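Local coordinates for aluminum resistance protein (Clostridium novyi, PDB 3I16), which probably catalyses pyridoxal-phosphate-dependent carbon-sulfur bond cleavage as a lyase of the methionine gamma-lyase family, and is named for a role in aluminum resistance, at residues M118-G123 against L179-R184; V217-G222 against D236-S241. All coordinates share one frame; numbering follows the deposited sequence.

Interaction 1: M118-G123 against L179-R184; sequences MLSVCG and LVHIQR. With PLP (pyridoxal-5'-phosphate), chain J.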
HETATM    1  N   MSE B 118      12.658  14.959  36.294  1.00 12.09           N
HETATM    2  CA  MSE B 118      13.572  14.287  35.377  1.00 13.51           C
HETATM    3  C   MSE B 118      14.862  15.084  35.395  1.00 14.76           C
HETATM    4  O   MSE B 118      14.847  16.311  35.625  1.00 15.91           O
HETATM    5  CB  MSE B 118      13.019  14.189  33.946  1.00 13.52           C
HETATM    6  CG  MSE B 118      12.910  15.519  33.206  1.00 15.36           C
HETATM    7 SE   MSE B 118      12.390  15.312  31.350  0.75  6.08          SE
HETATM    8  CE  MSE B 118      13.969  14.546  30.661  1.00  8.58           C
ATOM      9  N   LEU B 119      15.969  14.385  35.136  1.00 12.65           N
ATOM     10  CA  LEU B 119      17.291  14.985  35.123  1.00 13.99           C
ATOM     11  C   LEU B 119      18.054  14.642  33.841  1.00 12.37           C
ATOM     12  O   LEU B 119      18.407  13.487  33.616  1.00 13.90           O
ATOM     13  CB  LEU B 119      18.111  14.504  36.334  1.00 14.09           C
ATOM     14  CG  LEU B 119      19.541  15.043  36.449  1.00 10.90           C
ATOM     15  CD1 LEU B 119      19.574  16.581  36.660  1.00 14.20           C
ATOM     16  CD2 LEU B 119      20.323  14.313  37.571  1.00 10.07           C
ATOM     17  N   SER B 120      18.306  15.652  33.019  1.00 11.06           N
ATOM     18  CA  SER B 120      19.109  15.484  31.810  1.00 11.03           C
ATOM     19  C   SER B 120      20.553  15.667  32.193  1.00 11.11           C
ATOM     20  O   SER B 120      20.924  16.706  32.733  1.00 11.77           O
ATOM     21  CB  SER B 120      18.710  16.490  30.739  1.00 11.99           C
ATOM     22  OG  SER B 120      17.460  16.103  30.240  1.00 16.12           O
ATOM     23  N   VAL B 121      21.371  14.663  31.894  1.00 12.56           N
ATOM     24  CA  VAL B 121      22.771  14.643  32.318  1.00 13.61           C
ATOM     25  C   VAL B 121      23.799  14.966  31.224  1.00 15.48           C
ATOM     26  O   VAL B 121      25.005  15.047  31.511  1.00 17.78           O
ATOM     27  CB  VAL B 121      23.090  13.305  33.046  1.00 13.16           C
ATOM     28  CG1 VAL B 121      22.197  13.184  34.291  1.00 10.73           C
ATOM     29  CG2 VAL B 121      22.911  12.100  32.124  1.00 13.08           C
ATOM     30  N   CYS B 122      23.333  15.196  29.997  1.00 15.93           N
ATOM     31  CA  CYS B 122      24.222  15.572  28.882  1.00 16.96           C
ATOM     32  C   CYS B 122      24.028  17.019  28.475  1.00 16.16           C
ATOM     33  O   CYS B 122      24.159  17.369  27.299  1.00 15.54           O
ATOM     34  CB  CYS B 122      23.998  14.650  27.682  1.00 16.40           C
ATOM     35  SG  CYS B 122      24.323  12.912  28.146  1.00 19.82           S
ATOM     36  N   GLY B 123      23.740  17.869  29.449  1.00 14.45           N
ATOM     37  CA  GLY B 123      23.463  19.251  29.162  1.00 16.73           C
ATOM     38  C   GLY B 123      22.058  19.394  28.589  1.00 19.53           C
ATOM     39  O   GLY B 123      21.216  18.477  28.692  1.00 20.03           O
ATOM     40  N   LEU B 179      13.770   9.811  37.055  1.00 13.65           N
ATOM     41  CA  LEU B 179      14.221   9.459  35.719  1.00 12.83           C
ATOM     42  C   LEU B 179      15.417  10.289  35.318  1.00 12.04           C
ATOM     43  O   LEU B 179      15.430  11.488  35.568  1.00  9.34           O
ATOM     44  CB  LEU B 179      13.087   9.651  34.720  1.00 14.31           C
ATOM     45  CG  LEU B 179      13.341   9.322  33.244  1.00 14.66           C
ATOM     46  CD1 LEU B 179      12.056   8.798  32.610  1.00 15.28           C
ATOM     47  CD2 LEU B 179      13.889  10.523  32.522  1.00  6.40           C
ATOM     48  N   VAL B 180      16.427   9.638  34.728  1.00 13.08           N
ATOM     49  CA  VAL B 180      17.610  10.323  34.202  1.00 12.58           C
ATOM     50  C   VAL B 180      17.582  10.122  32.686  1.00 13.50           C
ATOM     51  O   VAL B 180      17.419   8.994  32.197  1.00 12.58           O
ATOM     52  CB  VAL B 180      18.949   9.827  34.845  1.00 12.80           C
ATOM     53  CG1 VAL B 180      20.202  10.270  34.031  1.00 12.76           C
ATOM     54  CG2 VAL B 180      19.079  10.341  36.276  1.00 12.23           C
ATOM     55  N   HIS B 181      17.672  11.243  31.966  1.00 12.66           N
ATOM     56  CA  HIS B 181      17.686  11.272  30.528  1.00 12.79           C
ATOM     57  C   HIS B 181      19.118  11.495  30.031  1.00 13.91           C
ATOM     58  O   HIS B 181      19.785  12.459  30.419  1.00 12.45           O
ATOM     59  CB  HIS B 181      16.743  12.357  30.017  1.00 15.94           C
ATOM     60  CG  HIS B 181      17.030  12.803  28.613  1.00 13.23           C
ATOM     61  ND1 HIS B 181      17.678  13.986  28.333  1.00 20.17           N
ATOM     62  CD2 HIS B 181      16.771  12.224  27.420  1.00 18.40           C
ATOM     63  CE1 HIS B 181      17.816  14.108  27.027  1.00 20.03           C
ATOM     64  NE2 HIS B 181      17.252  13.064  26.452  1.00 14.93           N
ATOM     65  N   ILE B 182      19.562  10.597  29.163  1.00 11.35           N
ATOM     66  CA  ILE B 182      20.892  10.607  28.589  1.00 12.77           C
ATOM     67  C   ILE B 182      20.814  10.665  27.060  1.00 13.50           C
ATOM     68  O   ILE B 182      20.245   9.785  26.429  1.00 13.21           O
ATOM     69  CB  ILE B 182      21.585   9.278  28.923  1.00 14.33           C
ATOM     70  CG1 ILE B 182      21.670   9.056  30.441  1.00  9.72           C
ATOM     71  CG2 ILE B 182      22.930   9.209  28.287  1.00  7.97           C
ATOM     72  CD1 ILE B 182      21.837   7.564  30.775  1.00  9.71           C
ATOM     73  N   GLN B 183      21.397  11.688  26.464  1.00 13.60           N
ATOM     74  CA  GLN B 183      21.389  11.807  25.011  1.00 14.67           C
ATOM     75  C   GLN B 183      22.686  11.250  24.456  1.00 15.50           C
ATOM     76  O   GLN B 183      23.747  11.740  24.793  1.00 15.94           O
ATOM     77  CB  GLN B 183      21.242  13.263  24.625  1.00 13.63           C
ATOM     78  CG  GLN B 183      21.020  13.486  23.141  1.00 14.57           C
ATOM     79  CD  GLN B 183      20.701  14.931  22.868  1.00 20.03           C
ATOM     80  OE1 GLN B 183      19.669  15.457  23.327  1.00 15.27           O
ATOM     81  NE2 GLN B 183      21.592  15.599  22.131  1.00 11.54           N
ATOM     82  N   ARG B 184      22.598  10.229  23.605  1.00 15.35           N
ATOM     83  CA  ARG B 184      23.790   9.609  23.037  1.00 15.97           C
ATOM     84  C   ARG B 184      24.472  10.505  21.997  1.00 18.47           C
ATOM     85  O   ARG B 184      25.679  10.790  22.099  1.00 18.03           O
ATOM     86  CB  ARG B 184      23.425   8.264  22.421  1.00 15.18           C
ATOM     87  CG  ARG B 184      24.591   7.516  21.862  1.00 13.17           C
ATOM     88  CD  ARG B 184      24.205   6.154  21.451  1.00 15.64           C
ATOM     89  NE  ARG B 184      25.344   5.394  20.935  1.00 11.57           N
ATOM     90  CZ  ARG B 184      25.270   4.120  20.565  1.00 16.09           C
ATOM     91  NH1 ARG B 184      24.130   3.447  20.678  1.00 17.13           N
ATOM     92  NH2 ARG B 184      26.335   3.510  20.087  1.00 17.62           N
TER
HETATM   93  N1  PLP J 427      17.466  13.144  19.554  1.00 41.48           N
HETATM   94  C2  PLP J 427      18.604  13.334  18.828  1.00 35.39           C
HETATM   95  C2A PLP J 427      19.919  13.481  19.529  1.00 28.52           C
HETATM   96  C3  PLP J 427      18.508  13.376  17.438  1.00 46.45           C
HETATM   97  O3  PLP J 427      19.655  13.554  16.705  1.00 43.80           O
HETATM   98  C4  PLP J 427      17.266  13.239  16.801  1.00 43.36           C
HETATM   99  C5  PLP J 427      16.114  13.053  17.558  1.00 45.40           C
HETATM  100  C6  PLP J 427      16.241  12.994  18.931  1.00 41.15           C
HETATM  101  C5A PLP J 427      14.734  12.861  16.957  1.00 40.46           C
HETATM  102  O4P PLP J 427      14.477  13.756  15.925  1.00 37.38           O
HETATM  103  P   PLP J 427      13.195  13.686  14.912  1.00 33.78           P
HETATM  104  O1P PLP J 427      12.964  12.323  14.276  1.00 29.35           O
HETATM  105  O2P PLP J 427      13.607  14.637  13.813  1.00 33.20           O
HETATM  106  O3P PLP J 427      11.948  14.108  15.673  1.00 22.69           O
HETATM  107  O   HOH W   1      21.160  14.110  28.523  1.00 13.70           O
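L119 and V121 on one side and L179 and H181 on the other link strands 118-120 and 179-183 in parallel, the axes 4.6 Å apart and 25° askew, through the bonds L119 N to L179 O, H181 N to L119 O and V121 N to H181 O. On one face, S120 OG lies at the imidazole edge, 2.9 Å from H181 ND1 in a hydrogen bond that limits the rotation of the ring. M118, built as selenomethionine, starts between its backbone N and carbonyl carbon (chi1 69°) and bends at chi3 (-71°), which lays its CE alongside H181 CB at 3.6 Å. The strands belong to the mixed seven-stranded sheet of a fold type I PLP enzyme. On the other face V121 CG1 meets V180 CG1 at 3.5 Å, the two side chains crossing at about a right angle, while helices 164-173 and 196-209 pack over them. Past V121 the chains part, and a water bridges them: it accepts from C122 N and, at 3.2 Å, from Q183 N, and donates to H181 O. Q183, extended, sets its CD 3.7 Å from PLP C2A; its amide bonds to Y126 N through OE1 and to S185 O through NE2.

Interaction 2: V217-G222 against D236-S241; sequences VDNCYG and DLIAGS. With PLP (pyridoxal-5'-phosphate), chain J.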
ATOM      1  N   VAL B 217      17.716   6.421  27.601  1.00 14.45           N
ATOM      2  CA  VAL B 217      18.648   6.905  26.584  1.00 12.64           C
ATOM      3  C   VAL B 217      17.973   7.170  25.254  1.00 12.67           C
ATOM      4  O   VAL B 217      17.250   6.322  24.719  1.00 12.07           O
ATOM      5  CB  VAL B 217      19.797   5.909  26.324  1.00 14.07           C
ATOM      6  CG1 VAL B 217      20.791   6.517  25.298  1.00 11.98           C
ATOM      7  CG2 VAL B 217      20.504   5.551  27.629  1.00  8.91           C
ATOM      8  N   ASP B 218      18.215   8.372  24.749  1.00 12.55           N
ATOM      9  CA  ASP B 218      17.847   8.804  23.396  1.00 12.62           C
ATOM     10  C   ASP B 218      18.952   8.206  22.559  1.00 13.63           C
ATOM     11  O   ASP B 218      20.084   8.697  22.572  1.00 15.01           O
ATOM     12  CB  ASP B 218      17.892  10.340  23.336  1.00 14.41           C
ATOM     13  CG  ASP B 218      17.752  10.908  21.924  1.00 15.75           C
ATOM     14  OD1 ASP B 218      17.763  10.158  20.923  1.00 21.13           O
ATOM     15  OD2 ASP B 218      17.601  12.143  21.839  1.00 16.67           O
ATOM     16  N   ASN B 219      18.621   7.152  21.833  1.00 13.34           N
ATOM     17  CA  ASN B 219      19.577   6.372  21.075  1.00 14.43           C
ATOM     18  C   ASN B 219      19.698   6.760  19.597  1.00 13.59           C
ATOM     19  O   ASN B 219      20.472   6.139  18.861  1.00 14.01           O
ATOM     20  CB  ASN B 219      19.201   4.875  21.177  1.00 10.66           C
ATOM     21  CG  ASN B 219      20.404   3.954  20.995  1.00 15.46           C
ATOM     22  OD1 ASN B 219      21.491   4.271  21.473  1.00 15.70           O
ATOM     23  ND2 ASN B 219      20.218   2.817  20.317  1.00 12.01           N
ATOM     24  N   CYS B 220      18.931   7.753  19.154  1.00 14.03           N
ATOM     25  CA  CYS B 220      18.987   8.191  17.754  1.00 14.22           C
ATOM     26  C   CYS B 220      20.401   8.349  17.216  1.00 16.28           C
ATOM     27  O   CYS B 220      21.225   9.020  17.845  1.00 11.37           O
ATOM     28  CB  CYS B 220      18.303   9.533  17.591  1.00 14.88           C
ATOM     29  SG  CYS B 220      16.519   9.456  17.651  1.00 20.86           S
ATOM     30  N   TYR B 221      20.644   7.743  16.053  1.00 16.65           N
ATOM     31  CA  TYR B 221      21.933   7.772  15.329  1.00 18.41           C
ATOM     32  C   TYR B 221      23.030   6.853  15.835  1.00 16.40           C
ATOM     33  O   TYR B 221      24.046   6.694  15.164  1.00 18.61           O
ATOM     34  CB  TYR B 221      22.507   9.176  15.216  1.00 19.13           C
ATOM     35  CG  TYR B 221      21.713  10.132  14.355  1.00 22.43           C
ATOM     36  CD1 TYR B 221      21.556   9.891  12.988  1.00 23.81           C
ATOM     37  CD2 TYR B 221      21.219  11.300  14.868  1.00 19.42           C
ATOM     38  CE1 TYR B 221      20.880  10.768  12.198  1.00 26.68           C
ATOM     39  CE2 TYR B 221      20.554  12.190  14.076  1.00 27.97           C
ATOM     40  CZ  TYR B 221      20.393  11.926  12.756  1.00 25.04           C
ATOM     41  OH  TYR B 221      19.710  12.824  12.001  1.00 36.95           O
ATOM     42  N   GLY B 222      22.817   6.206  16.976  1.00 15.87           N
ATOM     43  CA  GLY B 222      23.821   5.326  17.563  1.00 14.63           C
ATOM     44  C   GLY B 222      23.629   3.855  17.312  1.00 14.97           C
ATOM     45  O   GLY B 222      24.509   3.065  17.649  1.00 14.24           O
ATOM     46  N   ASP B 236      17.302   1.329  31.159  1.00 15.87           N
ATOM     47  CA  ASP B 236      15.984   0.754  31.379  1.00 14.38           C
ATOM     48  C   ASP B 236      15.106   0.926  30.154  1.00 14.11           C
ATOM     49  O   ASP B 236      14.146   0.180  29.947  1.00 12.88           O
ATOM     50  CB  ASP B 236      15.309   1.447  32.578  1.00 13.59           C
ATOM     51  CG  ASP B 236      16.077   1.236  33.875  1.00 16.48           C
ATOM     52  OD1 ASP B 236      16.060   0.115  34.393  1.00 17.11           O
ATOM     53  OD2 ASP B 236      16.696   2.185  34.383  1.00 17.73           O
ATOM     54  N   LEU B 237      15.411   1.939  29.361  1.00 15.14           N
ATOM     55  CA  LEU B 237      14.583   2.274  28.210  1.00 13.85           C
ATOM     56  C   LEU B 237      15.394   3.129  27.260  1.00 13.88           C
ATOM     57  O   LEU B 237      16.165   3.990  27.694  1.00 12.19           O
ATOM     58  CB  LEU B 237      13.344   3.051  28.672  1.00 12.68           C
ATOM     59  CG  LEU B 237      12.276   3.484  27.659  1.00 16.62           C
ATOM     60  CD1 LEU B 237      11.554   2.291  27.052  1.00 10.23           C
ATOM     61  CD2 LEU B 237      11.223   4.420  28.314  1.00 12.10           C
ATOM     62  N   ILE B 238      15.206   2.882  25.966  1.00 13.89           N
ATOM     63  CA  ILE B 238      15.844   3.646  24.916  1.00 14.25           C
ATOM     64  C   ILE B 238      14.786   3.923  23.898  1.00 14.14           C
ATOM     65  O   ILE B 238      13.790   3.214  23.844  1.00 11.28           O
ATOM     66  CB  ILE B 238      17.031   2.907  24.225  1.00 14.65           C
ATOM     67  CG1 ILE B 238      16.583   1.606  23.527  1.00 16.23           C
ATOM     68  CG2 ILE B 238      18.141   2.624  25.229  1.00 17.29           C
ATOM     69  CD1 ILE B 238      17.711   0.948  22.728  1.00 12.16           C
ATOM     70  N   ALA B 239      15.004   4.952  23.085  1.00 13.77           N
ATOM     71  CA  ALA B 239      14.077   5.303  22.030  1.00 12.91           C
ATOM     72  C   ALA B 239      14.829   5.815  20.839  1.00 13.91           C
ATOM     73  O   ALA B 239      15.932   6.367  21.000  1.00 13.76           O
ATOM     74  CB  ALA B 239      13.082   6.380  22.512  1.00 11.60           C
ATOM     75  N   GLY B 240      14.213   5.668  19.669  1.00 12.31           N
ATOM     76  CA  GLY B 240      14.756   6.184  18.418  1.00 14.22           C
ATOM     77  C   GLY B 240      13.761   6.248  17.266  1.00 14.67           C
ATOM     78  O   GLY B 240      12.613   5.812  17.377  1.00 15.50           O
ATOM     79  N   SER B 241      14.237   6.796  16.149  1.00 16.65           N
ATOM     80  CA  SER B 241      13.459   6.979  14.911  1.00 15.38           C
ATOM     81  C   SER B 241      13.752   5.896  13.857  1.00 15.41           C
ATOM     82  O   SER B 241      14.910   5.565  13.599  1.00 14.84           O
ATOM     83  CB  SER B 241      13.779   8.350  14.304  1.00 15.58           C
ATOM     84  OG  SER B 241      13.257   8.471  12.983  1.00 17.12           O
TER
HETATM   85  N1  PLP J 427      17.466  13.144  19.554  1.00 41.48           N
HETATM   86  C2  PLP J 427      18.604  13.334  18.828  1.00 35.39           C
HETATM   87  C2A PLP J 427      19.919  13.481  19.529  1.00 28.52           C
HETATM   88  C3  PLP J 427      18.508  13.376  17.438  1.00 46.45           C
HETATM   89  O3  PLP J 427      19.655  13.554  16.705  1.00 43.80           O
HETATM   90  C4  PLP J 427      17.266  13.239  16.801  1.00 43.36           C
HETATM   91  C5  PLP J 427      16.114  13.053  17.558  1.00 45.40           C
HETATM   92  C6  PLP J 427      16.241  12.994  18.931  1.00 41.15           C
HETATM   93  C5A PLP J 427      14.734  12.861  16.957  1.00 40.46           C
HETATM   94  O4P PLP J 427      14.477  13.756  15.925  1.00 37.38           O
HETATM   95  P   PLP J 427      13.195  13.686  14.912  1.00 33.78           P
HETATM   96  O1P PLP J 427      12.964  12.323  14.276  1.00 29.35           O
HETATM   97  O2P PLP J 427      13.607  14.637  13.813  1.00 33.20           O
HETATM   98  O3P PLP J 427      11.948  14.108  15.673  1.00 22.69           O
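C220 SG is wedged between G240 CA, 3.8 Å away, and the cofactor, where it lies over the pyridine face 3.6 Å from PLP C5. A first torsion that sets the sulfur anti to the carbonyl carbon (chi1 -75°) places it between the ring and strand 237-241. D218 meets the same ring at its nitrogen: OD2 accepts from PLP N1 over a very short 2.5 Å. An aspartate in this place marks fold type I PLP enzymes, where it is thought to strengthen the ring as an electron sink. Y221 turns a ring edge to the cofactor, CE2 lying 3.1 Å from PLP O3.

The carboxylate is held by its other oxygen, since D218 OD1 takes C220 N at 3.2 Å in an Asx turn. N219 to G222 then form a type II turn, closed by G222 N to N219 O, that carries Y221 to the cofactor. Behind this loop N219 N bonds to A239 O at 2.9 Å, prolonging the parallel pairing of V217 N with L237 O and A239 N with V217 O. V217 CB rests on I238 CG2, and N219 lies beside I238 pointing the same way, its amide bonded to R184, E229 and Y256.

Strand 214-218 has strand 177-183 along its far side, and strand 255-259 runs antiparallel beyond 237-241. L104 of helix 100-111 packs on D218 and A239, while L237 lies against helix 261-271.

Interaction 1 closes before interaction 2 opens along the chain, yet both lie in the same seven-stranded sheet, their centres about 12 Å apart. Strands 117-120, 177-183, 214-218 and 237-241 are consecutive and parallel in it, and the inner pair joins the two contacts: I182 O is 3.0 Å from D218 N, a probable hydrogen bond. Just beyond the strand ends the loops that follow 177-183 and 214-218 meet as well. These C-terminal ends face the PLP, so Q183 from interaction 1 and D218, C220 and Y221 from interaction 2 line one pocket, which G100 and T101 of the same chain, and Y68 of the second subunit, help complete.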